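Local coordinates for protein aspartate-semialdehyde dehydrogenase (Thermus thermophilus, PDB 2YV3) that probably catalyses the NADPH-dependent reductive dephosphorylation of L-aspartyl-4-phosphate to L-aspartate-semialdehyde, a step on the route to lysine, methionine and threonine, at residues R205-V210 with A227-V232; A239-V244 with D304-G309; P263-V268 with V288-I293. All coordinates share one frame; numbering follows the deposited sequence.

Contact 1. Residues R205-V210 with A227-V232; sequences REEMKV and ATAVRV
E207, which lies against the backbone from A227 to A229, has its OE1 held by two groups: T204 N donates a hydrogen bond to it, and R292 of the second subunit forms a salt bridge. Its other oxygen, E207 OE2, lies 2.8 Å from A227 O and has a long, weak ion pair with R294 of the second subunit. CG stands anti to the carbonyl carbon (chi1 -67°), which brings E207 CG to 3.8 Å from A229 CB. A buried acid at a dimer interface is here held by the backbone N of T204, just ahead of its helix, and by the partner chain.

One residue earlier, the side chain of E206 lies beside C125 and Q152, the predicted nucleophile and a predicted substrate-binding residue. K209 NZ meets E206 OE1 at 3.2 Å in a salt bridge within the helix, coming from above the carboxylate plane. The aliphatic part of E206 still serves the contact, with CG resting 3.9 Å from A229 CB. A turn further on, V210 CG2 touches A227 CB at 4.0 Å.

In the fold, helix 205-219 lies against strand 224-228, an outermost strand of the five-stranded sheet, and the chain that follows. T228 bonds through its backbone to V148 and T150 of strand 143-151, while V210 also packs on V148 and on T126 and L130 of helix 125-141.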
loop_
_atom_site.group_PDB
_atom_site.type_symbol
_atom_site.label_atom_id
_atom_site.label_comp_id
_atom_site.label_asym_id
_atom_site.label_seq_id
_atom_site.Cartn_x
_atom_site.Cartn_y
_atom_site.Cartn_z
ATOM N N ARG A 205 -3.800 -17.062 -0.902
ATOM C CA ARG A 205 -3.258 -17.858 0.194
ATOM C C ARG A 205 -2.525 -16.944 1.159
ATOM O O ARG A 205 -2.572 -17.152 2.356
ATOM C CB ARG A 205 -2.310 -18.948 -0.336
ATOM C CG ARG A 205 -1.421 -19.600 0.729
ATOM C CD ARG A 205 -1.571 -21.128 0.793
ATOM N NE ARG A 205 -0.587 -21.722 1.707
ATOM C CZ ARG A 205 -0.555 -23.005 2.069
ATOM N NH1 ARG A 205 -1.455 -23.859 1.600
ATOM N NH2 ARG A 205 0.371 -23.431 2.916
ATOM N N GLU A 206 -1.856 -15.925 0.636
ATOM C CA GLU A 206 -1.134 -14.986 1.489
ATOM C C GLU A 206 -2.121 -14.285 2.422
ATOM O O GLU A 206 -1.996 -14.354 3.637
ATOM C CB GLU A 206 -0.407 -13.948 0.637
ATOM C CG GLU A 206 0.604 -13.132 1.393
ATOM C CD GLU A 206 1.909 -13.869 1.648
ATOM O OE1 GLU A 206 2.007 -15.105 1.403
ATOM O OE2 GLU A 206 2.852 -13.194 2.110
ATOM N N GLU A 207 -3.104 -13.609 1.842
ATOM C CA GLU A 207 -4.124 -12.917 2.616
ATOM C C GLU A 207 -4.692 -13.838 3.688
ATOM O O GLU A 207 -4.714 -13.483 4.870
ATOM C CB GLU A 207 -5.260 -12.447 1.695
ATOM C CG GLU A 207 -4.826 -11.374 0.729
ATOM C CD GLU A 207 -5.860 -11.042 -0.325
ATOM O OE1 GLU A 207 -6.181 -11.917 -1.152
ATOM O OE2 GLU A 207 -6.354 -9.900 -0.331
ATOM N N MET A 208 -5.133 -15.024 3.261
ATOM C CA MET A 208 -5.739 -16.018 4.145
ATOM C C MET A 208 -4.922 -16.453 5.352
ATOM O O MET A 208 -5.472 -16.907 6.363
ATOM C CB MET A 208 -6.160 -17.239 3.335
ATOM C CG MET A 208 -7.492 -17.023 2.648
ATOM S SD MET A 208 -8.557 -16.072 3.764
ATOM C CE MET A 208 -8.965 -17.279 5.007
ATOM N N LYS A 209 -3.609 -16.287 5.246
ATOM C CA LYS A 209 -2.688 -16.639 6.308
ATOM C C LYS A 209 -2.791 -15.629 7.441
ATOM O O LYS A 209 -2.772 -16.013 8.612
ATOM C CB LYS A 209 -1.272 -16.695 5.736
ATOM C CG LYS A 209 -1.131 -17.832 4.740
ATOM C CD LYS A 209 -0.013 -17.624 3.724
ATOM C CE LYS A 209 1.379 -17.765 4.332
ATOM N NZ LYS A 209 2.442 -17.704 3.286
ATOM N N VAL A 210 -2.929 -14.343 7.100
ATOM C CA VAL A 210 -3.044 -13.301 8.117
ATOM C C VAL A 210 -4.113 -13.710 9.111
ATOM O O VAL A 210 -4.099 -13.269 10.251
ATOM C CB VAL A 210 -3.432 -11.915 7.503
ATOM C CG1 VAL A 210 -3.611 -10.867 8.609
ATOM C CG2 VAL A 210 -2.365 -11.462 6.504
ATOM N N ALA A 227 -7.820 -8.878 4.944
ATOM C CA ALA A 227 -6.500 -8.381 4.540
ATOM C C ALA A 227 -6.299 -8.420 3.031
ATOM O O ALA A 227 -6.748 -9.355 2.367
ATOM C CB ALA A 227 -5.406 -9.198 5.220
ATOM N N THR A 228 -5.632 -7.397 2.498
ATOM C CA THR A 228 -5.341 -7.319 1.067
ATOM C C THR A 228 -3.835 -7.312 0.915
ATOM O O THR A 228 -3.200 -6.309 1.217
ATOM C CB THR A 228 -5.848 -6.008 0.406
ATOM O OG1 THR A 228 -7.254 -5.867 0.604
ATOM C CG2 THR A 228 -5.544 -6.028 -1.121
ATOM N N ALA A 229 -3.265 -8.411 0.438
ATOM C CA ALA A 229 -1.828 -8.487 0.260
ATOM C C ALA A 229 -1.420 -7.806 -1.037
ATOM O O ALA A 229 -1.864 -8.200 -2.116
ATOM C CB ALA A 229 -1.369 -9.959 0.252
ATOM N N VAL A 230 -0.589 -6.774 -0.948
ATOM C CA VAL A 230 -0.151 -6.114 -2.168
ATOM C C VAL A 230 1.361 -6.056 -2.236
ATOM O O VAL A 230 2.023 -5.754 -1.248
ATOM C CB VAL A 230 -0.743 -4.718 -2.304
ATOM C CG1 VAL A 230 -0.370 -4.135 -3.683
ATOM C CG2 VAL A 230 -2.258 -4.790 -2.131
ATOM N N ARG A 231 1.887 -6.395 -3.409
ATOM C CA ARG A 231 3.319 -6.436 -3.681
ATOM C C ARG A 231 3.712 -5.030 -4.130
ATOM O O ARG A 231 2.942 -4.392 -4.835
ATOM C CB ARG A 231 3.576 -7.466 -4.802
ATOM C CG ARG A 231 5.029 -7.671 -5.241
ATOM C CD ARG A 231 5.876 -8.415 -4.202
ATOM N NE ARG A 231 5.758 -9.870 -4.230
ATOM C CZ ARG A 231 5.816 -10.625 -3.130
ATOM N NH1 ARG A 231 5.973 -10.044 -1.948
ATOM N NH2 ARG A 231 5.740 -11.952 -3.193
ATOM N N VAL A 232 4.882 -4.533 -3.731
ATOM C CA VAL A 232 5.296 -3.190 -4.146
ATOM C C VAL A 232 6.793 -3.106 -4.372
ATOM O O VAL A 232 7.544 -3.970 -3.940
ATOM C CB VAL A 232 4.907 -2.115 -3.116
ATOM C CG1 VAL A 232 3.417 -2.219 -2.795
ATOM C CG2 VAL A 232 5.771 -2.256 -1.852
#

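Contact 2. Residues A239-V244 with D304-G309; sequences AEAVSV and DFFVVG
V242 and F305 form a hydrogen-bonded pair of an antiparallel ladder inside the mixed sheet of the dimerisation domain, and their side chains make its tightly packed part. V242 CB sits over one face of the F305 ring, 3.9 Å from the centroid, in a CH-pi contact. V242 CG1 reaches the CE2 and CZ rim atoms, V244 CG2 comes within 3.6 Å of F305 CZ, and V307 CG2 lies in plane at the ring's edge. An alanine in place of F305 would probably leave V242 and V244 without the ring they pack on and open a gap toward L137 of helix 125-141.

The other face, bearing A239, A241, S243, D304 and F306, turns to the second subunit, whose P193 meets F306 and whose T228 meets A241. There A239 CB touches F306 CZ at 3.6 Å, and A241 CB lies in plane at the edge of that ring. Looser is the end where S243 OG and D304 OD2, 3.4 Å apart, make a weak and uncertain hydrogen bond. Between V242 and F305 the backbone bonds are unequal: F305 N makes a weak bond to V242 O, whereas V242 N donates to F305 O over 2.8 Å, tilted 21° from the carbonyl plane.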
loop_
_atom_site.group_PDB
_atom_site.type_symbol
_atom_site.label_atom_id
_atom_site.label_comp_id
_atom_site.label_asym_id
_atom_site.label_seq_id
_atom_site.Cartn_x
_atom_site.Cartn_y
_atom_site.Cartn_z
ATOM N N ALA A 239 5.364 -3.576 4.677
ATOM C CA ALA A 239 4.544 -2.531 5.286
ATOM C C ALA A 239 3.083 -2.988 5.363
ATOM O O ALA A 239 2.608 -3.728 4.507
ATOM C CB ALA A 239 4.640 -1.264 4.476
ATOM N N GLU A 240 2.365 -2.570 6.394
ATOM C CA GLU A 240 0.962 -2.958 6.486
ATOM C C GLU A 240 0.085 -2.019 7.315
ATOM O O GLU A 240 0.153 -2.014 8.539
ATOM C CB GLU A 240 0.831 -4.409 6.995
ATOM C CG GLU A 240 1.919 -4.859 7.968
ATOM C CD GLU A 240 1.637 -6.229 8.585
ATOM O OE1 GLU A 240 0.620 -6.370 9.309
ATOM O OE2 GLU A 240 2.435 -7.157 8.346
ATOM N N ALA A 241 -0.729 -1.220 6.633
ATOM C CA ALA A 241 -1.623 -0.298 7.316
ATOM C C ALA A 241 -2.658 -1.142 8.036
ATOM O O ALA A 241 -3.457 -1.834 7.405
ATOM C CB ALA A 241 -2.303 0.630 6.311
ATOM N N VAL A 242 -2.642 -1.079 9.361
ATOM C CA VAL A 242 -3.549 -1.874 10.172
ATOM C C VAL A 242 -4.708 -1.083 10.780
ATOM O O VAL A 242 -4.633 0.129 10.945
ATOM C CB VAL A 242 -2.752 -2.590 11.282
ATOM C CG1 VAL A 242 -3.665 -3.495 12.107
ATOM C CG2 VAL A 242 -1.625 -3.390 10.656
ATOM N N SER A 243 -5.798 -1.782 11.077
ATOM C CA SER A 243 -6.978 -1.170 11.676
ATOM C C SER A 243 -7.607 -2.228 12.553
ATOM O O SER A 243 -7.525 -3.412 12.245
ATOM C CB SER A 243 -7.953 -0.731 10.599
ATOM O OG SER A 243 -7.298 0.111 9.671
ATOM N N VAL A 244 -8.228 -1.810 13.648
ATOM C CA VAL A 244 -8.830 -2.764 14.563
ATOM C C VAL A 244 -10.014 -2.194 15.325
ATOM O O VAL A 244 -10.117 -0.989 15.547
ATOM C CB VAL A 244 -7.809 -3.246 15.642
ATOM C CG1 VAL A 244 -8.302 -4.501 16.276
ATOM C CG2 VAL A 244 -6.440 -3.448 15.050
ATOM N N ASP A 304 -6.054 3.066 14.097
ATOM C CA ASP A 304 -5.406 2.908 12.807
ATOM C C ASP A 304 -3.898 3.075 12.989
ATOM O O ASP A 304 -3.429 4.180 13.235
ATOM C CB ASP A 304 -5.903 3.957 11.819
ATOM C CG ASP A 304 -7.354 3.747 11.421
ATOM O OD1 ASP A 304 -8.220 3.923 12.299
ATOM O OD2 ASP A 304 -7.630 3.408 10.234
ATOM N N PHE A 305 -3.135 1.990 12.904
ATOM C CA PHE A 305 -1.691 2.112 13.018
ATOM C C PHE A 305 -1.036 1.595 11.753
ATOM O O PHE A 305 -1.704 1.022 10.907
ATOM C CB PHE A 305 -1.130 1.377 14.246
ATOM C CG PHE A 305 -1.819 0.076 14.562
ATOM C CD1 PHE A 305 -3.068 0.069 15.195
ATOM C CD2 PHE A 305 -1.201 -1.143 14.279
ATOM C CE1 PHE A 305 -3.689 -1.121 15.548
ATOM C CE2 PHE A 305 -1.816 -2.347 14.627
ATOM C CZ PHE A 305 -3.069 -2.328 15.267
ATOM N N PHE A 306 0.268 1.843 11.627
ATOM C CA PHE A 306 1.074 1.424 10.480
ATOM C C PHE A 306 2.226 0.625 11.072
ATOM O O PHE A 306 2.695 0.921 12.154
ATOM C CB PHE A 306 1.617 2.652 9.732
ATOM C CG PHE A 306 2.155 2.348 8.359
ATOM C CD1 PHE A 306 1.299 1.966 7.332
ATOM C CD2 PHE A 306 3.515 2.425 8.098
ATOM C CE1 PHE A 306 1.785 1.661 6.064
ATOM C CE2 PHE A 306 4.022 2.121 6.823
ATOM C CZ PHE A 306 3.143 1.735 5.805
ATOM N N VAL A 307 2.700 -0.381 10.364
ATOM C CA VAL A 307 3.768 -1.195 10.909
ATOM C C VAL A 307 4.786 -1.620 9.879
ATOM O O VAL A 307 4.458 -1.874 8.727
ATOM C CB VAL A 307 3.191 -2.470 11.571
ATOM C CG1 VAL A 307 4.254 -3.149 12.405
ATOM C CG2 VAL A 307 1.967 -2.111 12.436
ATOM N N VAL A 308 6.034 -1.701 10.287
ATOM C CA VAL A 308 7.044 -2.137 9.359
ATOM C C VAL A 308 7.989 -3.085 10.086
ATOM O O VAL A 308 8.298 -2.899 11.255
ATOM C CB VAL A 308 7.803 -0.917 8.769
ATOM C CG1 VAL A 308 8.440 -1.271 7.435
ATOM C CG2 VAL A 308 6.834 0.220 8.560
ATOM N N GLY A 309 8.419 -4.127 9.395
ATOM C CA GLY A 309 9.337 -5.080 9.987
ATOM C C GLY A 309 10.152 -5.650 8.861
ATOM O O GLY A 309 9.644 -5.768 7.756
#

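Contact 3. Residues P263-V268 with V288-I293; sequences PGVEVV and VEVGRI
An irregular segment, 263-268, runs beside the outermost strand 288-295 of the dimerisation-domain sheet, their touching parts, 264-268 and 288-291, 28° apart in direction, and joins it by a single bridge between V267 and V290. The bonds follow parallel pairing, in which one residue is held by the two neighbours of its partner. V268 N donates to V290 O at 3.0 Å with an N-H...O angle of 164°, approaching from above the carbonyl plane, and V290 N makes a weak bond to E266 O.

Side chains divide between two directions. V265 and V288 lie side by side, and V265 CG2 meets V290 CG2 at 3.8 Å. E266 and E289 also run alongside one another, their carboxylates nearly coplanar, with E266 OE1 2.9 Å from E289 OE1. K285 forms a salt bridge with both of these oxygens and would be expected to offset the repulsion of two like charges, while T281 bonds to E289 OE1. V268 CG2 packs against E289 CG, on the aliphatic part of that chain.

V288 and V290 rest on I129, M132 and A133 of helix 125-141; strand 302-310 flanks the other edge of 288-295, and V267 touches L259 of helix 252-259.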
loop_
_atom_site.group_PDB
_atom_site.type_symbol
_atom_site.label_atom_id
_atom_site.label_comp_id
_atom_site.label_asym_id
_atom_site.label_seq_id
_atom_site.Cartn_x
_atom_site.Cartn_y
_atom_site.Cartn_z
ATOM N N PRO A 263 8.257 -6.174 23.904
ATOM C CA PRO A 263 9.605 -6.487 23.421
ATOM C C PRO A 263 9.681 -6.478 21.896
ATOM O O PRO A 263 8.663 -6.580 21.209
ATOM C CB PRO A 263 9.877 -7.861 24.023
ATOM C CG PRO A 263 8.508 -8.476 24.099
ATOM C CD PRO A 263 7.625 -7.346 24.538
ATOM N N GLY A 264 10.893 -6.333 21.381
ATOM C CA GLY A 264 11.099 -6.318 19.948
ATOM C C GLY A 264 10.077 -5.548 19.135
ATOM O O GLY A 264 9.661 -6.020 18.066
ATOM N N VAL A 265 9.682 -4.368 19.609
ATOM C CA VAL A 265 8.699 -3.570 18.890
ATOM C C VAL A 265 8.934 -2.069 19.054
ATOM O O VAL A 265 8.171 -1.360 19.719
ATOM C CB VAL A 265 7.270 -3.929 19.354
ATOM C CG1 VAL A 265 7.174 -3.759 20.837
ATOM C CG2 VAL A 265 6.232 -3.062 18.640
ATOM N N GLU A 266 9.996 -1.584 18.431
ATOM C CA GLU A 266 10.329 -0.171 18.508
ATOM C C GLU A 266 9.118 0.676 18.164
ATOM O O GLU A 266 8.525 0.529 17.106
ATOM C CB GLU A 266 11.473 0.150 17.540
ATOM C CG GLU A 266 11.915 1.601 17.532
ATOM C CD GLU A 266 13.152 1.815 16.676
ATOM O OE1 GLU A 266 13.069 1.635 15.439
ATOM O OE2 GLU A 266 14.216 2.157 17.243
ATOM N N VAL A 267 8.720 1.536 19.082
ATOM C CA VAL A 267 7.609 2.423 18.814
ATOM C C VAL A 267 8.264 3.596 18.110
ATOM O O VAL A 267 9.287 4.102 18.556
ATOM C CB VAL A 267 6.896 2.885 20.121
ATOM C CG1 VAL A 267 6.426 4.332 19.998
ATOM C CG2 VAL A 267 5.692 2.007 20.376
ATOM N N VAL A 268 7.684 3.989 16.988
ATOM C CA VAL A 268 8.172 5.091 16.173
ATOM C C VAL A 268 6.928 5.912 15.816
ATOM O O VAL A 268 6.227 5.604 14.848
ATOM C CB VAL A 268 8.859 4.541 14.903
ATOM C CG1 VAL A 268 9.022 5.623 13.868
ATOM C CG2 VAL A 268 10.201 3.966 15.280
ATOM N N VAL A 288 10.550 -4.134 14.924
ATOM C CA VAL A 288 9.499 -3.792 14.012
ATOM C C VAL A 288 9.162 -2.407 14.484
ATOM O O VAL A 288 9.104 -2.159 15.689
ATOM C CB VAL A 288 8.273 -4.726 14.207
ATOM C CG1 VAL A 288 7.967 -4.888 15.696
ATOM C CG2 VAL A 288 7.059 -4.158 13.506
ATOM N N GLU A 289 8.966 -1.485 13.563
ATOM C CA GLU A 289 8.593 -0.151 13.978
ATOM C C GLU A 289 7.091 -0.073 13.882
ATOM O O GLU A 289 6.493 -0.778 13.079
ATOM C CB GLU A 289 9.263 0.892 13.087
ATOM C CG GLU A 289 10.732 1.132 13.463
ATOM C CD GLU A 289 11.526 1.796 12.349
ATOM O OE1 GLU A 289 12.724 2.075 12.544
ATOM O OE2 GLU A 289 10.949 2.030 11.270
ATOM N N VAL A 290 6.477 0.744 14.731
ATOM C CA VAL A 290 5.021 0.928 14.720
ATOM C C VAL A 290 4.655 2.406 14.945
ATOM O O VAL A 290 5.067 3.032 15.918
ATOM C CB VAL A 290 4.342 0.050 15.800
ATOM C CG1 VAL A 290 2.823 0.251 15.756
ATOM C CG2 VAL A 290 4.692 -1.417 15.569
ATOM N N GLY A 291 3.876 2.958 14.030
ATOM C CA GLY A 291 3.504 4.348 14.139
ATOM C C GLY A 291 2.115 4.646 13.637
ATOM O O GLY A 291 1.300 3.746 13.397
ATOM N N ARG A 292 1.844 5.938 13.504
ATOM C CA ARG A 292 0.561 6.447 13.047
ATOM C C ARG A 292 -0.611 6.010 13.905
ATOM O O ARG A 292 -1.763 6.002 13.456
ATOM C CB ARG A 292 0.340 6.067 11.592
ATOM C CG ARG A 292 1.319 6.744 10.688
ATOM C CD ARG A 292 1.193 8.244 10.796
ATOM N NE ARG A 292 0.822 8.787 9.497
ATOM C CZ ARG A 292 -0.402 8.744 8.993
ATOM N NH1 ARG A 292 -1.383 8.206 9.692
ATOM N NH2 ARG A 292 -0.626 9.180 7.760
ATOM N N ILE A 293 -0.318 5.662 15.153
ATOM C CA ILE A 293 -1.360 5.263 16.083
ATOM C C ILE A 293 -2.355 6.413 16.133
ATOM O O ILE A 293 -1.997 7.528 16.494
ATOM C CB ILE A 293 -0.770 5.037 17.483
ATOM C CG1 ILE A 293 0.021 6.288 17.930
ATOM C CG2 ILE A 293 0.173 3.824 17.463
ATOM C CD1 ILE A 293 -0.700 7.253 18.889
#

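All three contacts reach one five-stranded sheet, contact 1 at its outermost strand 224-228 and contact 3 at the opposite outermost strand 288-295, their centres about 21 Å apart. Contact 2 lies between, its centre about 13 Å from that of contact 1 and 10 Å from that of contact 3, which it touches: F306 N and G291 O, 2.8 Å apart, probably form a hydrogen bond. Along the chain, contact 3 is nested in the loop that contact 2 closes. Across the dimer, the helix of contact 1 in one subunit meets the strand of contact 3 in the other. Toward the predicted active site, the E206 side chain lies about 4 Å from that of C125, and E240's about 5 Å from that of H238.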